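PDB 2Q3L: STAS/SEC14 domain-containing protein from Shewanella loihica PV-4, which is of unknown function but adopts a SpoIIAA-like fold of the STAS clan and may bind a ligand and associate with membranes. Local coordinates for residues S16-Y21 with L122-C126; Q97-T101 with F112-E116; I49-E53 with K83-R87. One frame throughout, in Å; residues are numbered along the deposited sequence.

Contact 1 of 3, residues S16-Y21 with L122-C126; sequences SQDDFY and LDWLC
The ring of Y21 meets helix 118-125 through one face, where L122 CD2 lies over it in a CH-pi contact, 3.7 Å from the ring centroid and 19° off the normal; S16 N lies in plane at the edge. This is the C-terminal helix of the SpoIIAA-like fold packing on the beta hairpin of strands 7-16 and 19-30, just beside the type II' turn S16-D19. The leucine and tyrosine side chains cross at about a right angle. One methyl of the branched leucine, CD2, covers the ring; the other, L122 CD1, sits 3.6 Å from Y21 OH. Y21 CG stands between its backbone N and carbonyl carbon (chi1 62°), which turns the ring beneath L122 CD2. Nearer the backbone, Y21 CB lies 4.1 Å from L125 CD2. A tyrosine suits the place: its side chain is buried, touching L122 and L125 and also V55 and L57 of strand 54-66, while its hydroxyl has weak hydrogen bonds with E14 and K118. C126 adds an oblique sulfur-aromatic contact, its SG 5.2 Å from the Y21 ring centroid and 52° off the normal. The same cysteine rests on an acidic side chain, with C126 CB 3.6 Å from D19 OD2.

Contact 2 of 3, residues Q97-T101 with F112-E116; sequences QEWAT and FKFFE
In the beta-alpha-beta unit of strand 85-91, helix 95-107 and strand 111-115, the helix lies back against the strand that follows it: the axes of 97-101 and 112-115 run antiparallel at 170°, 7.8 Å apart. F114 is the strand residue that fills the interface. Its CG is anti to the backbone N (chi1 180°), which sends the ring across the helix, where E98 takes one face: E98 CA sits above it toward the rim and E98 CB lies 3.9 Å from the ring centroid in a CH-pi contact. Q97 CB approaches F114 CE1 obliquely at 3.7 Å, while Q97 OE1, which accepts a hydrogen bond from Q93 N, lies in plane at the ring's edge. T101 is buried, with its methyl CG2 3.8 Å from F114 CB and its OG1 3.5 Å from F114 CD1. That hydroxyl donates to Q97 O at 2.8 Å, and T101 N reaches the same oxygen from the opposite face of its plane. A beta-branched threonine therefore fits, offering a methyl to the strand and returning its hydroxyl to the helix. No hydrogen bond links the two segments; their cohesion rests on apolar and CH-pi contact, with the buried hydroxyl satisfied inside its own helix.

Contact 3 of 3, residues I49-E53 with K83-R87; sequences IKTPE and KEFKR
E53 N meets E84 O at 3.0 Å in the one hydrogen bond between the segments, a weak one because the N-H points at the oxygen with an angle of only 134°. The same amide also has a weak bond to T51 O, which closes an inverse gamma turn centred on P52. The proline suits this turn, its ring holding phi near the value required. E84 O takes a second, softer contact from P52 CA, 3.5 Å away. T51 O and E84 O are both acceptors and merely lie near each other. P52 CB rests against K83 O, and P52 O lies 3.5 Å from K86 CD, part of a lysine chain extended beyond CG. That chain carries K86 NZ to 4.6 Å from E53 OE1, opposite charges too far apart for a salt bridge but probably still attracting each other. R87 turns elsewhere: its NE bonds to L125 O, and its NH2 has a long, weak ion pair with C126 OXT. E84 CG, anti to its carbonyl carbon (chi1 -81°), lies 3.7 Å from I49 CG2 and against I49 O; the bend at chi2 (70°) then swings the carboxylate so that OE2 faces the K50 backbone. With an alanine here the CG methylene and carboxylate go, which would probably open a gap beside I49 O and I49 CG2. The gamma turn runs into strand 54-66, and backbone hydrogen bonds of I54 with E84 and K86 begin its pairing with strand 85-91, adjacent parallel strands in the SpoIIAA-like alpha/beta sheet.

All three contacts reach one mixed sheet, ordered 7-16, 19-30, 54-66, 85-91, 111-115. Contact 1 closes the longest loop, joining the hairpin near the start of the chain to the C-terminal helix; contacts 3 and 2 are nested within it, in that order along the chain. The centres of contacts 1 and 3 are about 15 Å apart and those of 1 and 2 about 18 Å. R87 ties 1 to 3 through a probable hydrogen bond from its NE to L125 O, while W124 packs on K113 and F115 to join 1 to 2. Contacts 2 and 3, about 20 Å apart between centres, do not touch but lie on the neighbouring strands 111-115 and 85-91. The C-terminal helix thus packs on the sheet and touches strands of both other contacts.

Contact 1 of 3, residues S16-Y21 with L122-C126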
loop_
_atom_site.group_PDB
_atom_site.type_symbol
_atom_site.label_atom_id
_atom_site.label_comp_id
_atom_site.label_asym_id
_atom_site.label_seq_id
_atom_site.Cartn_x
_atom_site.Cartn_y
_atom_site.Cartn_z
ATOM N N SER A 16 3.348 -32.393 5.208
ATOM C CA SER A 16 4.684 -32.975 5.218
ATOM C C SER A 16 4.575 -34.319 5.940
ATOM O O SER A 16 4.547 -34.387 7.175
ATOM C CB SER A 16 5.711 -32.086 5.920
ATOM O OG SER A 16 6.967 -32.754 5.877
ATOM N N GLN A 17 4.518 -35.401 5.173
ATOM C CA GLN A 17 4.395 -36.744 5.764
ATOM C C GLN A 17 3.033 -36.860 6.434
ATOM O O GLN A 17 2.042 -36.678 5.751
ATOM C CB GLN A 17 5.583 -37.059 6.689
ATOM C CG GLN A 17 6.913 -37.090 5.917
ATOM C CD GLN A 17 8.133 -37.357 6.784
ATOM O OE1 GLN A 17 8.631 -38.491 6.828
ATOM N NE2 GLN A 17 8.626 -36.319 7.472
ATOM N N ASP A 18 2.969 -37.104 7.740
ATOM C CA ASP A 18 1.689 -37.211 8.459
ATOM C C ASP A 18 1.265 -35.938 9.213
ATOM O O ASP A 18 0.390 -35.999 10.080
ATOM C CB ASP A 18 1.741 -38.376 9.453
ATOM C CG ASP A 18 1.801 -39.726 8.774
ATOM O OD1 ASP A 18 1.435 -39.828 7.580
ATOM O OD2 ASP A 18 2.204 -40.704 9.453
ATOM N N ASP A 19 1.859 -34.798 8.875
ATOM C CA ASP A 19 1.560 -33.547 9.544
ATOM C C ASP A 19 1.068 -32.492 8.560
ATOM O O ASP A 19 1.546 -32.387 7.435
ATOM C CB ASP A 19 2.815 -33.030 10.245
ATOM C CG ASP A 19 3.414 -34.053 11.180
ATOM O OD1 ASP A 19 2.761 -34.331 12.199
ATOM O OD2 ASP A 19 4.529 -34.588 10.882
ATOM N N PHE A 20 0.076 -31.736 8.990
ATOM C CA PHE A 20 -0.406 -30.602 8.233
ATOM C C PHE A 20 0.251 -29.342 8.827
ATOM O O PHE A 20 0.603 -29.322 9.993
ATOM C CB PHE A 20 -1.922 -30.483 8.262
ATOM C CG PHE A 20 -2.633 -31.513 7.440
ATOM C CD1 PHE A 20 -2.608 -31.446 6.040
ATOM C CD2 PHE A 20 -3.382 -32.527 8.054
ATOM C CE1 PHE A 20 -3.278 -32.390 5.255
ATOM C CE2 PHE A 20 -4.070 -33.483 7.271
ATOM C CZ PHE A 20 -3.996 -33.430 5.878
ATOM N N TYR A 21 0.483 -28.322 8.010
ATOM C CA TYR A 21 1.035 -27.079 8.512
ATOM C C TYR A 21 0.421 -25.956 7.695
ATOM O O TYR A 21 -0.035 -26.162 6.566
ATOM C CB TYR A 21 2.584 -27.039 8.464
ATOM C CG TYR A 21 3.193 -27.143 7.088
ATOM C CD1 TYR A 21 3.447 -28.391 6.504
ATOM C CD2 TYR A 21 3.520 -26.013 6.365
ATOM C CE1 TYR A 21 4.012 -28.491 5.222
ATOM C CE2 TYR A 21 4.078 -26.095 5.091
ATOM C CZ TYR A 21 4.320 -27.327 4.524
ATOM O OH TYR A 21 4.864 -27.390 3.254
ATOM N N LEU A 122 10.938 -27.812 7.260
ATOM C CA LEU A 122 9.849 -28.765 7.515
ATOM C C LEU A 122 10.220 -29.879 8.440
ATOM O O LEU A 122 9.352 -30.390 9.112
ATOM C CB LEU A 122 9.279 -29.358 6.219
ATOM C CG LEU A 122 8.550 -28.307 5.394
ATOM C CD1 LEU A 122 8.005 -28.921 4.124
ATOM C CD2 LEU A 122 7.434 -27.676 6.203
ATOM N N ASP A 123 11.486 -30.286 8.456
ATOM C CA ASP A 123 11.930 -31.312 9.358
ATOM C C ASP A 123 11.815 -30.816 10.809
ATOM O O ASP A 123 11.379 -31.557 11.693
ATOM C CB ASP A 123 13.391 -31.684 9.035
ATOM C CG ASP A 123 13.948 -32.739 9.971
ATOM O OD1 ASP A 123 13.152 -33.484 10.584
ATOM O OD2 ASP A 123 15.183 -32.821 10.113
ATOM N N TRP A 124 12.218 -29.569 11.044
ATOM C CA TRP A 124 12.163 -28.950 12.376
ATOM C C TRP A 124 10.726 -28.571 12.749
ATOM O O TRP A 124 10.294 -28.733 13.902
ATOM C CB TRP A 124 13.070 -27.711 12.424
ATOM C CG TRP A 124 12.918 -26.878 13.649
ATOM C CD1 TRP A 124 13.593 -27.014 14.822
ATOM C CD2 TRP A 124 12.045 -25.743 13.816
ATOM N NE1 TRP A 124 13.183 -26.055 15.720
ATOM C CE2 TRP A 124 12.228 -25.265 15.125
ATOM C CE3 TRP A 124 11.132 -25.088 12.983
ATOM C CZ2 TRP A 124 11.518 -24.157 15.621
ATOM C CZ3 TRP A 124 10.462 -24.001 13.462
ATOM C CH2 TRP A 124 10.654 -23.538 14.771
ATOM N N LEU A 125 9.988 -28.089 11.768
ATOM C CA LEU A 125 8.650 -27.581 12.009
ATOM C C LEU A 125 7.686 -28.624 12.479
ATOM O O LEU A 125 6.941 -28.387 13.409
ATOM C CB LEU A 125 8.068 -26.945 10.756
ATOM C CG LEU A 125 6.744 -26.153 10.912
ATOM C CD1 LEU A 125 6.916 -24.981 11.862
ATOM C CD2 LEU A 125 6.243 -25.628 9.561
ATOM N N CYS A 126 7.655 -29.755 11.790
ATOM C CA CYS A 126 6.712 -30.826 12.101
ATOM C C CYS A 126 7.447 -31.899 12.866
ATOM O O CYS A 126 8.488 -32.470 12.429
ATOM C CB CYS A 126 6.119 -31.410 10.825
ATOM S SG CYS A 126 5.522 -30.156 9.662
ATOM O OXT CYS A 126 6.969 -32.162 13.963
#

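Contact 2 of 3, residues Q97-T101 with F112-E116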
loop_
_atom_site.group_PDB
_atom_site.type_symbol
_atom_site.label_atom_id
_atom_site.label_comp_id
_atom_site.label_asym_id
_atom_site.label_seq_id
_atom_site.Cartn_x
_atom_site.Cartn_y
_atom_site.Cartn_z
ATOM N N GLN A 97 17.974 -11.184 7.506
ATOM C CA GLN A 97 16.646 -11.765 7.736
ATOM C C GLN A 97 16.674 -12.769 8.885
ATOM O O GLN A 97 15.631 -12.989 9.540
ATOM C CB GLN A 97 16.074 -12.466 6.484
ATOM C CG GLN A 97 15.573 -11.538 5.396
ATOM C CD GLN A 97 14.930 -12.276 4.240
ATOM O OE1 GLN A 97 15.006 -13.475 4.129
ATOM N NE2 GLN A 97 14.287 -11.547 3.383
ATOM N N GLU A 98 17.826 -13.427 9.080
ATOM C CA GLU A 98 17.987 -14.377 10.175
ATOM C C GLU A 98 17.913 -13.583 11.463
ATOM O O GLU A 98 17.166 -13.904 12.362
ATOM C CB GLU A 98 19.316 -15.135 10.100
ATOM C CG GLU A 98 19.460 -16.148 11.252
ATOM C CD GLU A 98 20.785 -16.865 11.268
ATOM O OE1 GLU A 98 21.708 -16.471 10.514
ATOM O OE2 GLU A 98 20.890 -17.836 12.045
ATOM N N TRP A 99 18.641 -12.500 11.519
ATOM C CA TRP A 99 18.621 -11.622 12.667
ATOM C C TRP A 99 17.210 -11.109 12.974
ATOM O O TRP A 99 16.776 -11.184 14.103
ATOM C CB TRP A 99 19.609 -10.468 12.447
ATOM C CG TRP A 99 19.543 -9.467 13.498
ATOM C CD1 TRP A 99 20.175 -9.509 14.695
ATOM C CD2 TRP A 99 18.788 -8.257 13.478
ATOM N NE1 TRP A 99 19.863 -8.396 15.424
ATOM C CE2 TRP A 99 19.004 -7.614 14.701
ATOM C CE3 TRP A 99 17.959 -7.647 12.536
ATOM C CZ2 TRP A 99 18.428 -6.393 15.010
ATOM C CZ3 TRP A 99 17.364 -6.450 12.853
ATOM C CH2 TRP A 99 17.600 -5.832 14.075
ATOM N N ALA A 100 16.493 -10.625 11.975
ATOM C CA ALA A 100 15.102 -10.169 12.156
ATOM C C ALA A 100 14.171 -11.262 12.662
ATOM O O ALA A 100 13.188 -10.976 13.307
ATOM C CB ALA A 100 14.544 -9.610 10.853
ATOM N N THR A 101 14.471 -12.511 12.331
ATOM C CA THR A 101 13.688 -13.664 12.794
ATOM C C THR A 101 13.938 -13.892 14.290
ATOM O O THR A 101 13.012 -14.221 15.023
ATOM C CB THR A 101 14.043 -14.927 11.959
ATOM O OG1 THR A 101 13.687 -14.688 10.586
ATOM C CG2 THR A 101 13.261 -16.114 12.422
ATOM N N PHE A 112 9.990 -19.114 16.832
ATOM C CA PHE A 112 10.318 -18.719 15.466
ATOM C C PHE A 112 11.768 -19.140 15.199
ATOM O O PHE A 112 12.639 -18.827 15.995
ATOM C CB PHE A 112 10.252 -17.199 15.313
ATOM C CG PHE A 112 8.863 -16.656 15.096
ATOM C CD1 PHE A 112 7.880 -16.809 16.070
ATOM C CD2 PHE A 112 8.561 -15.985 13.941
ATOM C CE1 PHE A 112 6.620 -16.334 15.888
ATOM C CE2 PHE A 112 7.294 -15.472 13.749
ATOM C CZ PHE A 112 6.313 -15.670 14.718
ATOM N N LYS A 113 12.015 -19.810 14.075
ATOM C CA LYS A 113 13.378 -20.217 13.677
ATOM C C LYS A 113 13.515 -19.970 12.168
ATOM O O LYS A 113 12.574 -20.218 11.400
ATOM C CB LYS A 113 13.656 -21.691 14.041
ATOM C CG LYS A 113 15.167 -22.138 13.835
ATOM C CD LYS A 113 15.325 -23.570 14.329
ATOM C CE LYS A 113 16.654 -24.202 13.904
ATOM N NZ LYS A 113 17.822 -23.353 14.235
ATOM N N PHE A 114 14.678 -19.466 11.778
ATOM C CA PHE A 114 15.009 -19.121 10.380
ATOM C C PHE A 114 15.716 -20.257 9.612
ATOM O O PHE A 114 16.608 -20.893 10.144
ATOM C CB PHE A 114 15.934 -17.887 10.383
ATOM C CG PHE A 114 16.371 -17.416 8.995
ATOM C CD1 PHE A 114 15.563 -16.559 8.240
ATOM C CD2 PHE A 114 17.589 -17.803 8.465
ATOM C CE1 PHE A 114 15.964 -16.099 6.977
ATOM C CE2 PHE A 114 18.004 -17.343 7.196
ATOM C CZ PHE A 114 17.183 -16.482 6.461
ATOM N N PHE A 115 15.315 -20.466 8.353
ATOM C CA PHE A 115 15.950 -21.424 7.432
ATOM C C PHE A 115 16.098 -20.831 6.031
ATOM O O PHE A 115 15.394 -19.895 5.675
ATOM C CB PHE A 115 15.079 -22.664 7.280
ATOM C CG PHE A 115 14.793 -23.336 8.568
ATOM C CD1 PHE A 115 13.760 -22.883 9.375
ATOM C CD2 PHE A 115 15.573 -24.400 8.997
ATOM C CE1 PHE A 115 13.523 -23.476 10.583
ATOM C CE2 PHE A 115 15.323 -24.991 10.185
ATOM C CZ PHE A 115 14.296 -24.534 10.985
ATOM N N GLU A 116 17.026 -21.390 5.262
ATOM C CA GLU A 116 17.188 -21.139 3.835
ATOM C C GLU A 116 16.659 -22.344 3.044
ATOM O O GLU A 116 16.236 -22.189 1.925
ATOM C CB GLU A 116 18.645 -20.874 3.491
ATOM C CG GLU A 116 19.166 -19.635 4.212
ATOM C CD GLU A 116 20.471 -19.087 3.672
ATOM O OE1 GLU A 116 21.197 -19.816 2.967
ATOM O OE2 GLU A 116 20.765 -17.914 3.968
#

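Contact 3 of 3, residues I49-E53 with K83-R87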
loop_
_atom_site.group_PDB
_atom_site.type_symbol
_atom_site.label_atom_id
_atom_site.label_comp_id
_atom_site.label_asym_id
_atom_site.label_seq_id
_atom_site.Cartn_x
_atom_site.Cartn_y
_atom_site.Cartn_z
ATOM N N ILE A 49 -9.247 -23.088 17.759
ATOM C CA ILE A 49 -7.936 -23.296 18.376
ATOM C C ILE A 49 -7.662 -22.235 19.462
ATOM O O ILE A 49 -7.631 -21.057 19.203
ATOM C CB ILE A 49 -6.841 -23.360 17.303
ATOM C CG1 ILE A 49 -7.097 -24.571 16.406
ATOM C CG2 ILE A 49 -5.425 -23.524 17.950
ATOM C CD1 ILE A 49 -6.259 -24.559 15.149
ATOM N N LYS A 50 -7.488 -22.677 20.697
ATOM C CA LYS A 50 -7.260 -21.766 21.820
ATOM C C LYS A 50 -6.011 -22.198 22.597
ATOM O O LYS A 50 -5.788 -21.756 23.729
ATOM C CB LYS A 50 -8.490 -21.772 22.756
ATOM C CG LYS A 50 -9.813 -21.474 22.087
ATOM C CD LYS A 50 -10.969 -21.647 23.090
ATOM C CE LYS A 50 -12.354 -21.576 22.425
ATOM N NZ LYS A 50 -12.639 -22.787 21.611
ATOM N N THR A 51 -5.226 -23.101 22.011
ATOM C CA THR A 51 -4.015 -23.598 22.659
ATOM C C THR A 51 -2.895 -23.570 21.633
ATOM O O THR A 51 -3.169 -23.458 20.430
ATOM C CB THR A 51 -4.192 -25.016 23.208
ATOM O OG1 THR A 51 -4.742 -25.848 22.197
ATOM C CG2 THR A 51 -5.153 -25.051 24.446
ATOM N N PRO A 52 -1.639 -23.593 22.100
ATOM C CA PRO A 52 -0.506 -23.504 21.138
ATOM C C PRO A 52 -0.313 -24.794 20.349
ATOM O O PRO A 52 0.495 -25.624 20.701
ATOM C CB PRO A 52 0.706 -23.137 22.009
ATOM C CG PRO A 52 0.248 -23.127 23.416
ATOM C CD PRO A 52 -1.195 -23.634 23.505
ATOM N N GLU A 53 -1.050 -24.914 19.255
ATOM C CA GLU A 53 -1.087 -26.143 18.451
ATOM C C GLU A 53 -0.642 -26.021 17.042
ATOM O O GLU A 53 -0.351 -27.009 16.394
ATOM C CB GLU A 53 -2.549 -26.588 18.310
ATOM C CG GLU A 53 -3.236 -26.834 19.601
ATOM C CD GLU A 53 -2.745 -28.067 20.336
ATOM O OE1 GLU A 53 -1.747 -28.711 19.900
ATOM O OE2 GLU A 53 -3.382 -28.376 21.365
ATOM N N LYS A 83 -0.503 -16.539 19.900
ATOM C CA LYS A 83 -0.356 -17.460 21.040
ATOM C C LYS A 83 -0.752 -18.902 20.618
ATOM O O LYS A 83 -0.350 -19.863 21.256
ATOM C CB LYS A 83 -1.198 -16.921 22.237
ATOM C CG LYS A 83 -1.032 -17.616 23.603
ATOM C CD LYS A 83 0.399 -17.515 24.151
ATOM C CE LYS A 83 0.627 -18.250 25.521
ATOM N NZ LYS A 83 -0.195 -17.687 26.655
ATOM N N GLU A 84 -1.546 -19.023 19.542
ATOM C CA GLU A 84 -1.997 -20.311 19.039
ATOM C C GLU A 84 -0.966 -21.045 18.217
ATOM O O GLU A 84 -1.157 -22.203 17.905
ATOM C CB GLU A 84 -3.333 -20.184 18.269
ATOM C CG GLU A 84 -4.522 -20.130 19.196
ATOM C CD GLU A 84 -4.640 -18.854 20.003
ATOM O OE1 GLU A 84 -4.815 -17.791 19.360
ATOM O OE2 GLU A 84 -4.604 -18.926 21.275
ATOM N N PHE A 85 0.129 -20.365 17.875
ATOM C CA PHE A 85 1.260 -20.969 17.130
ATOM C C PHE A 85 2.370 -21.389 18.080
ATOM O O PHE A 85 2.878 -20.529 18.834
ATOM C CB PHE A 85 1.847 -19.947 16.161
ATOM C CG PHE A 85 0.919 -19.591 15.064
ATOM C CD1 PHE A 85 -0.138 -18.776 15.293
ATOM C CD2 PHE A 85 1.091 -20.105 13.794
ATOM C CE1 PHE A 85 -1.034 -18.476 14.282
ATOM C CE2 PHE A 85 0.208 -19.785 12.788
ATOM C CZ PHE A 85 -0.856 -18.991 13.052
ATOM N N LYS A 86 2.742 -22.684 18.059
ATOM C CA LYS A 86 3.871 -23.172 18.867
ATOM C C LYS A 86 5.189 -23.037 18.144
ATOM O O LYS A 86 6.200 -22.804 18.781
ATOM C CB LYS A 86 3.717 -24.624 19.326
ATOM C CG LYS A 86 3.471 -25.646 18.282
ATOM C CD LYS A 86 3.265 -26.996 18.994
ATOM C CE LYS A 86 2.785 -28.043 18.043
ATOM N NZ LYS A 86 2.637 -29.343 18.773
ATOM N N ARG A 87 5.194 -23.244 16.821
ATOM C CA ARG A 87 6.415 -23.080 16.030
ATOM C C ARG A 87 6.128 -22.408 14.731
ATOM O O ARG A 87 5.133 -22.698 14.091
ATOM C CB ARG A 87 7.129 -24.414 15.729
ATOM C CG ARG A 87 7.618 -25.165 16.943
ATOM C CD ARG A 87 8.496 -26.384 16.529
ATOM N NE ARG A 87 7.658 -27.461 15.997
ATOM C CZ ARG A 87 6.986 -28.333 16.760
ATOM N NH1 ARG A 87 7.062 -28.260 18.076
ATOM N NH2 ARG A 87 6.232 -29.288 16.212
#